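PDB 2QUP: BH1478 protein from Bacillus halodurans, which is of unknown function, belongs to the DUF327 family and folds as a single all-helical chain built from four helices. Local coordinates for residues R35-Y40 and E82-L87; L46-I50 and L72-F76; K55-R61 and K124-L130. All blocks are in the same frame, centred on the assembly; numbering follows the deposited sequence.

Overall arrangement
The chain is a bundle of four helices, 27-60, 63-88, 98-120 and 126-144, and all three contacts are made by the first of them. Contacts 1 and 2 both pair helix 27-60 with helix 63-88, the two arms of one antiparallel hairpin: contact 2 lies nearer the turn, its centre about 6 Å from the centre of the chain, and contact 1 lies towards the open end, their centres about 16 Å apart. Contact 3 joins the end of helix 27-60 to the start of helix 126-144, about 17 Å from contact 2 and 31 Å from contact 1, centre to centre. Contacts 1 and 3 thus lie on opposite sides of the chain's centre, whereas contact 2 lies nearest the middle.

Contact 1. Residues R35-Y40 and E82-L87; sequences RDEKAY and ELGLRL
Both segments are α-helix, 35-40 within helix 27-60 and 82-87 within helix 63-88. They run nearly antiparallel, at 151° (signed crossing angle -151°), with axes 10.7 Å apart at closest approach, and the register sets Asp36 CA 6.9 Å from Leu83 CA. Such a spacing leaves room for long polar side chains. The CA-CB bond of Arg86 points toward the other helix; with chi1 and chi2 t and a bend at chi3 (p), Arg86 NE and NH2 each donate a 3.0 Å hydrogen bond to Asp36 OD2, sharing that acceptor in one salt bridge. Asp36, chi1 m, also forms a salt bridge with Arg90 through OD1, so one short acid serves two arginines. Arg35, extended with chi1 to chi3 all t, lays its guanidinium flat on that of Arg86, centres 3.9 Å apart and planes at 8°. The Asp36 salt bridge offsets the charge of Arg86, which probably eases this stacking; Glu82 OE1 lies 4.2 Å from Arg35 NH2, beyond a salt bridge, with no N-H pointing at it. Beside the charges, small Ala39 lets Leu83 (t, p) approach, Ala39 CB to Leu83 CD1 4.0 Å. This is a surface contact within an antiparallel helical hairpin, away from its turn.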
# COMPACT_ATOMS: atom_id res chain seq x y z
N ARG A 35 -6.13 17.38 8.16
CA ARG A 35 -6.04 16.86 6.80
C ARG A 35 -5.19 15.59 6.75
O ARG A 35 -5.59 14.60 6.13
CB ARG A 35 -5.48 17.91 5.86
CG ARG A 35 -5.50 17.49 4.41
CD ARG A 35 -4.53 18.27 3.58
NE ARG A 35 -4.66 17.91 2.17
CZ ARG A 35 -3.96 18.47 1.19
NH1 ARG A 35 -3.07 19.43 1.44
NH2 ARG A 35 -4.15 18.07 -0.06
N ASP A 36 -4.03 15.63 7.42
CA ASP A 36 -3.12 14.49 7.50
C ASP A 36 -3.76 13.33 8.23
O ASP A 36 -3.59 12.18 7.84
CB ASP A 36 -1.81 14.89 8.20
CG ASP A 36 -1.02 15.95 7.44
OD1 ASP A 36 -0.08 16.52 8.03
OD2 ASP A 36 -1.33 16.23 6.26
N GLU A 37 -4.50 13.66 9.29
CA GLU A 37 -5.18 12.67 10.12
C GLU A 37 -6.25 11.90 9.35
O GLU A 37 -6.31 10.68 9.43
CB GLU A 37 -5.82 13.37 11.31
CG GLU A 37 -5.42 12.81 12.65
CD GLU A 37 -5.49 13.85 13.75
OE1 GLU A 37 -6.60 14.38 13.99
OE2 GLU A 37 -4.44 14.15 14.35
N LYS A 38 -7.08 12.64 8.62
CA LYS A 38 -8.15 12.07 7.81
C LYS A 38 -7.60 11.24 6.68
O LYS A 38 -8.13 10.20 6.37
CB LYS A 38 -9.07 13.16 7.25
CG LYS A 38 -10.01 13.76 8.27
CD LYS A 38 -11.01 14.71 7.62
CE LYS A 38 -11.47 15.80 8.61
NZ LYS A 38 -12.80 16.37 8.26
N ALA A 39 -6.53 11.72 6.05
CA ALA A 39 -5.86 10.97 5.00
C ALA A 39 -5.29 9.65 5.53
O ALA A 39 -5.39 8.61 4.87
CB ALA A 39 -4.77 11.81 4.37
N TYR A 40 -4.72 9.70 6.73
CA TYR A 40 -4.25 8.50 7.43
C TYR A 40 -5.37 7.50 7.69
O TYR A 40 -5.18 6.29 7.55
CB TYR A 40 -3.59 8.88 8.77
CG TYR A 40 -3.02 7.70 9.55
CD1 TYR A 40 -1.84 7.09 9.16
CD2 TYR A 40 -3.67 7.20 10.67
CE1 TYR A 40 -1.31 6.01 9.87
CE2 TYR A 40 -3.15 6.12 11.39
CZ TYR A 40 -1.97 5.54 10.97
OH TYR A 40 -1.44 4.48 11.66
N GLU A 82 1.19 10.65 -1.69
CA GLU A 82 0.69 12.00 -1.50
C GLU A 82 0.77 12.45 -0.05
O GLU A 82 1.24 13.55 0.23
CB GLU A 82 -0.73 12.13 -2.02
CG GLU A 82 -1.14 13.56 -2.30
CD GLU A 82 -2.64 13.75 -2.30
OE1 GLU A 82 -3.09 14.89 -2.53
OE2 GLU A 82 -3.37 12.75 -2.07
N LEU A 83 0.34 11.59 0.88
CA LEU A 83 0.53 11.82 2.31
C LEU A 83 2.01 11.87 2.75
O LEU A 83 2.41 12.80 3.44
CB LEU A 83 -0.25 10.80 3.15
CG LEU A 83 -0.23 11.00 4.67
CD1 LEU A 83 -0.85 12.35 5.08
CD2 LEU A 83 -0.91 9.84 5.39
N GLY A 84 2.79 10.86 2.35
CA GLY A 84 4.23 10.82 2.61
C GLY A 84 5.02 12.08 2.28
O GLY A 84 5.81 12.56 3.11
N LEU A 85 4.80 12.61 1.08
CA LEU A 85 5.47 13.81 0.61
C LEU A 85 5.03 15.05 1.37
O LEU A 85 5.83 15.97 1.54
CB LEU A 85 5.24 14.02 -0.90
CG LEU A 85 5.80 13.00 -1.91
CD1 LEU A 85 5.32 13.35 -3.30
CD2 LEU A 85 7.34 12.90 -1.87
N ARG A 86 3.79 15.09 1.83
CA ARG A 86 3.34 16.22 2.65
C ARG A 86 3.92 16.17 4.06
O ARG A 86 4.36 17.19 4.59
CB ARG A 86 1.82 16.30 2.70
CG ARG A 86 1.29 17.71 2.89
CD ARG A 86 -0.20 17.79 2.58
NE ARG A 86 -1.02 16.89 3.40
CZ ARG A 86 -1.71 15.85 2.92
NH1 ARG A 86 -1.68 15.56 1.63
NH2 ARG A 86 -2.43 15.10 3.74
N LEU A 87 3.93 14.98 4.66
CA LEU A 87 4.50 14.77 5.99
C LEU A 87 5.98 15.10 6.07
O LEU A 87 6.45 15.51 7.13
CB LEU A 87 4.31 13.33 6.45
CG LEU A 87 2.91 12.85 6.84
CD1 LEU A 87 3.02 11.44 7.43
CD2 LEU A 87 2.23 13.82 7.79

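Contact 2. Residues L46-I50 and L72-F76; sequences LMSKI and LVKEF
Two α-helical segments, 46-50 of helix 27-60 and 72-76 of helix 63-88, pack antiparallel at 155° (signed crossing angle -155°), their axes 9.9 Å apart at closest approach. In register, Leu46 CA lies 6.8 Å from Phe76 CA and Ile50 CA 6.2 Å from Leu72 CA. Phe76, chi1 t, is the largest bump: its CA-CB bond points toward the other helix, and its ring fills a hollow bordered by Leu46, Met47 and Ile50. Leu46 CG meets the ring edge, 4.1 Å from Phe76 CD1; Met47, flexible enough to curl (t, p, p), lays CE over one face, 3.9 Å from the Phe76 ring centroid in a CH-π contact; Ile50 CD1 comes within 3.6 Å of Phe76 CD1. The Met47 sulfur sits obliquely, SD 5.3 Å from that centroid, a Met-aromatic contact. In turn Leu72 (m, t) fits beside Leu46, Lys49 and Ile50: Leu72 CD2 is 4.0 Å from Leu46 CD1 and Leu72 CB 3.7 Å from Ile50 CG1. Helix 126-144 adds Leu140 against both Met47 and Phe76. Buried Met47, Ile50, Val73 and Phe76 thus form the inner side, with Leu46 and Leu72 toward the margin, in the side-by-side packing of an antiparallel helical hairpin.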
# COMPACT_ATOMS: atom_id res chain seq x y z
N LEU A 46 -8.64 1.63 3.65
CA LEU A 46 -8.15 0.97 2.44
C LEU A 46 -7.28 -0.26 2.73
O LEU A 46 -7.38 -1.26 2.06
CB LEU A 46 -7.34 1.97 1.63
CG LEU A 46 -7.13 1.78 0.14
CD1 LEU A 46 -8.38 1.19 -0.56
CD2 LEU A 46 -6.78 3.12 -0.44
N MET A 47 -6.42 -0.17 3.74
CA MET A 47 -5.57 -1.30 4.12
C MET A 47 -6.38 -2.50 4.66
O MET A 47 -5.97 -3.66 4.52
CB MET A 47 -4.55 -0.81 5.15
CG MET A 47 -3.45 -1.78 5.54
SD MET A 47 -2.68 -2.69 4.18
CE MET A 47 -1.63 -1.45 3.48
N SER A 48 -7.53 -2.20 5.28
CA SER A 48 -8.45 -3.23 5.75
C SER A 48 -9.00 -4.04 4.58
O SER A 48 -8.97 -5.27 4.60
CB SER A 48 -9.59 -2.61 6.57
OG SER A 48 -9.18 -2.32 7.90
N LYS A 49 -9.49 -3.33 3.56
CA LYS A 49 -9.86 -3.92 2.26
C LYS A 49 -8.71 -4.69 1.63
O LYS A 49 -8.86 -5.85 1.25
CB LYS A 49 -10.28 -2.82 1.31
CG LYS A 49 -11.61 -2.19 1.69
CD LYS A 49 -11.92 -1.05 0.73
CE LYS A 49 -13.34 -0.58 0.92
NZ LYS A 49 -13.38 0.50 1.93
N ILE A 50 -7.55 -4.07 1.56
CA ILE A 50 -6.36 -4.72 1.01
C ILE A 50 -6.02 -6.02 1.74
O ILE A 50 -5.70 -7.02 1.09
CB ILE A 50 -5.16 -3.74 0.98
CG1 ILE A 50 -5.41 -2.62 -0.03
CG2 ILE A 50 -3.90 -4.42 0.52
CD1 ILE A 50 -4.35 -1.53 0.05
N LEU A 72 -6.72 -2.15 -5.64
CA LEU A 72 -6.70 -1.58 -4.32
C LEU A 72 -5.29 -1.10 -3.96
O LEU A 72 -5.13 -0.01 -3.41
CB LEU A 72 -7.21 -2.61 -3.30
CG LEU A 72 -8.69 -2.96 -3.29
CD1 LEU A 72 -8.92 -4.03 -2.25
CD2 LEU A 72 -9.55 -1.73 -2.96
N VAL A 73 -4.28 -1.92 -4.27
CA VAL A 73 -2.93 -1.62 -3.88
C VAL A 73 -2.45 -0.37 -4.61
O VAL A 73 -1.89 0.54 -3.99
CB VAL A 73 -1.97 -2.80 -4.19
CG1 VAL A 73 -0.54 -2.31 -4.10
CG2 VAL A 73 -2.17 -3.89 -3.17
N LYS A 74 -2.73 -0.32 -5.91
CA LYS A 74 -2.45 0.85 -6.76
C LYS A 74 -3.12 2.12 -6.24
O LYS A 74 -2.57 3.22 -6.32
CB LYS A 74 -2.88 0.56 -8.21
CG LYS A 74 -2.41 1.56 -9.28
CD LYS A 74 -2.63 0.99 -10.69
CE LYS A 74 -2.56 2.08 -11.76
NZ LYS A 74 -3.35 1.74 -12.99
N GLU A 75 -4.34 1.99 -5.71
CA GLU A 75 -5.02 3.15 -5.11
C GLU A 75 -4.37 3.64 -3.80
O GLU A 75 -4.33 4.84 -3.52
CB GLU A 75 -6.47 2.83 -4.83
CG GLU A 75 -7.25 4.04 -4.33
CD GLU A 75 -8.64 3.69 -3.89
OE1 GLU A 75 -9.43 4.62 -3.59
OE2 GLU A 75 -8.93 2.48 -3.86
N PHE A 76 -3.90 2.68 -3.00
CA PHE A 76 -3.19 2.95 -1.76
C PHE A 76 -1.89 3.70 -2.02
O PHE A 76 -1.67 4.73 -1.40
CB PHE A 76 -2.87 1.63 -1.03
CG PHE A 76 -2.37 1.81 0.38
CD1 PHE A 76 -3.23 1.63 1.46
CD2 PHE A 76 -1.02 2.16 0.62
CE1 PHE A 76 -2.76 1.80 2.79
CE2 PHE A 76 -0.55 2.34 1.94
CZ PHE A 76 -1.40 2.14 3.03

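Contact 3. Residues K55-R61 and K124-L130; sequences KLLSETR and KKGLDIL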
# COMPACT_ATOMS: atom_id res chain seq x y z
N LYS A 55 -5.87 -11.83 1.40
CA LYS A 55 -6.35 -13.09 1.91
C LYS A 55 -7.23 -13.88 0.94
O LYS A 55 -6.94 -15.06 0.67
CB LYS A 55 -7.03 -12.89 3.26
CG LYS A 55 -7.72 -14.14 3.80
CD LYS A 55 -6.99 -14.69 4.99
CE LYS A 55 -5.99 -15.75 4.60
NZ LYS A 55 -5.13 -16.11 5.77
N LEU A 56 -8.29 -13.25 0.42
CA LEU A 56 -9.12 -13.86 -0.65
C LEU A 56 -8.29 -14.38 -1.79
O LEU A 56 -8.51 -15.50 -2.23
CB LEU A 56 -10.13 -12.84 -1.22
CG LEU A 56 -11.25 -13.40 -2.09
CD1 LEU A 56 -11.83 -14.65 -1.45
CD2 LEU A 56 -12.35 -12.34 -2.26
N LEU A 57 -7.34 -13.57 -2.27
CA LEU A 57 -6.48 -13.93 -3.40
C LEU A 57 -5.63 -15.11 -3.04
O LEU A 57 -5.44 -15.97 -3.88
CB LEU A 57 -5.57 -12.79 -3.85
CG LEU A 57 -4.35 -13.13 -4.74
CD1 LEU A 57 -4.75 -13.70 -6.11
CD2 LEU A 57 -3.46 -11.90 -4.92
N SER A 58 -5.13 -15.17 -1.82
CA SER A 58 -4.33 -16.32 -1.36
C SER A 58 -5.14 -17.63 -1.35
O SER A 58 -4.59 -18.73 -1.58
CB SER A 58 -3.78 -16.02 0.03
OG SER A 58 -4.76 -16.29 1.01
N GLU A 59 -6.44 -17.50 -1.08
CA GLU A 59 -7.37 -18.63 -1.04
C GLU A 59 -7.86 -19.02 -2.44
O GLU A 59 -7.90 -20.19 -2.77
CB GLU A 59 -8.60 -18.28 -0.18
CG GLU A 59 -8.36 -18.00 1.31
CD GLU A 59 -7.92 -19.23 2.10
OE1 GLU A 59 -6.80 -19.19 2.65
OE2 GLU A 59 -8.68 -20.23 2.18
N THR A 60 -8.27 -18.04 -3.24
CA THR A 60 -8.87 -18.34 -4.54
C THR A 60 -7.82 -18.52 -5.61
O THR A 60 -7.86 -19.51 -6.34
CB THR A 60 -9.87 -17.28 -5.01
OG1 THR A 60 -9.16 -16.07 -5.25
CG2 THR A 60 -10.94 -17.04 -3.98
N ARG A 61 -6.93 -17.55 -5.73
CA ARG A 61 -5.75 -17.56 -6.65
C ARG A 61 -6.20 -17.43 -8.12
O ARG A 61 -5.68 -18.04 -8.99
CB ARG A 61 -4.80 -18.75 -6.41
CG ARG A 61 -4.34 -18.89 -4.96
CD ARG A 61 -3.81 -20.28 -4.66
NE ARG A 61 -4.86 -21.32 -4.71
CZ ARG A 61 -5.48 -21.83 -3.65
NH1 ARG A 61 -6.40 -22.77 -3.82
NH2 ARG A 61 -5.22 -21.40 -2.42
N LYS A 124 0.66 -23.46 -7.80
CA LYS A 124 0.11 -22.23 -7.21
C LYS A 124 -0.26 -22.40 -5.72
O LYS A 124 -1.38 -22.81 -5.40
CB LYS A 124 -1.12 -21.79 -8.01
CG LYS A 124 -1.37 -20.30 -8.01
CD LYS A 124 -2.39 -19.89 -9.08
CE LYS A 124 -3.05 -21.06 -9.81
NZ LYS A 124 -2.48 -21.28 -11.18
N LYS A 125 0.68 -22.07 -4.82
CA LYS A 125 0.56 -22.41 -3.40
C LYS A 125 0.06 -21.25 -2.54
O LYS A 125 0.68 -20.18 -2.50
CB LYS A 125 1.87 -22.97 -2.86
CG LYS A 125 2.03 -24.47 -3.13
CD LYS A 125 3.07 -25.09 -2.21
CE LYS A 125 4.32 -25.55 -2.98
NZ LYS A 125 5.57 -24.97 -2.41
N GLY A 126 -1.06 -21.47 -1.85
CA GLY A 126 -1.71 -20.43 -1.05
C GLY A 126 -0.82 -19.76 -0.01
O GLY A 126 -0.99 -18.58 0.25
N LEU A 127 0.14 -20.48 0.58
CA LEU A 127 0.93 -19.90 1.66
C LEU A 127 2.04 -18.97 1.17
O LEU A 127 2.31 -17.93 1.79
CB LEU A 127 1.49 -20.96 2.59
CG LEU A 127 2.03 -20.50 3.94
CD1 LEU A 127 0.96 -19.79 4.78
CD2 LEU A 127 2.52 -21.73 4.67
N ASP A 128 2.68 -19.36 0.06
CA ASP A 128 3.63 -18.51 -0.67
C ASP A 128 2.96 -17.23 -1.15
O ASP A 128 3.52 -16.16 -1.01
CB ASP A 128 4.22 -19.25 -1.87
CG ASP A 128 4.97 -20.52 -1.47
OD1 ASP A 128 5.46 -20.63 -0.33
OD2 ASP A 128 5.06 -21.43 -2.31
N ILE A 129 1.76 -17.35 -1.71
CA ILE A 129 0.95 -16.18 -2.12
C ILE A 129 0.62 -15.24 -0.94
O ILE A 129 0.78 -14.02 -1.03
CB ILE A 129 -0.30 -16.60 -2.91
CG1 ILE A 129 0.14 -17.31 -4.20
CG2 ILE A 129 -1.21 -15.42 -3.21
CD1 ILE A 129 -0.90 -17.44 -5.28
N LEU A 130 0.19 -15.84 0.17
CA LEU A 130 0.06 -15.14 1.44
C LEU A 130 1.32 -14.37 1.86
O LEU A 130 1.23 -13.20 2.24
CB LEU A 130 -0.39 -16.11 2.53
CG LEU A 130 -1.04 -15.59 3.80
CD1 LEU A 130 -2.18 -14.57 3.47
CD2 LEU A 130 -1.57 -16.79 4.56
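Arg61, Ile129 and Ser58 carry most of this contact, with 89, 57 and 56 Å² buried. Arg61 has just left the helix with positive phi, and its CA-CB bond points toward segment 124-130. Its stem meets Ile129 and a carbonyl: Arg61 CG lies 3.7 Å from Ile129 CD1 and Arg61 CD 3.6 Å from Lys124 O. Arg61 NH2 lies 3.9 Å from Gly126 CA and donates a 2.9 Å hydrogen bond to Ser58 O, a carbonyl near the end of the helix that Arg61 follows. A long side chain with an apolar stem and a charged guanidinium head suits such a place. Small Ser58 leaves room for Ile129 and Gly126 to come close. Ser58 OG is satisfied by a 2.5 Å bond to Lys55 O, and the branched Ile129 rests on the backbone, Ile129 CG2 to Ser58 CA 3.7 Å. Gly126 CA sits 3.4 Å from Ser58 O, where a β-carbon would be cramped against that oxygen and Arg61 NH2. The two helices therefore approach to 8.3 Å between axes, antiparallel at 156°. On the inner side, Leu57 CG reaches Ile129 CG2 at 4.2 Å; both residues also touch Val119 of helix 98-120, and Leu57 packs on Leu66 and Tyr69 of helix 63-88, so all four helices meet here.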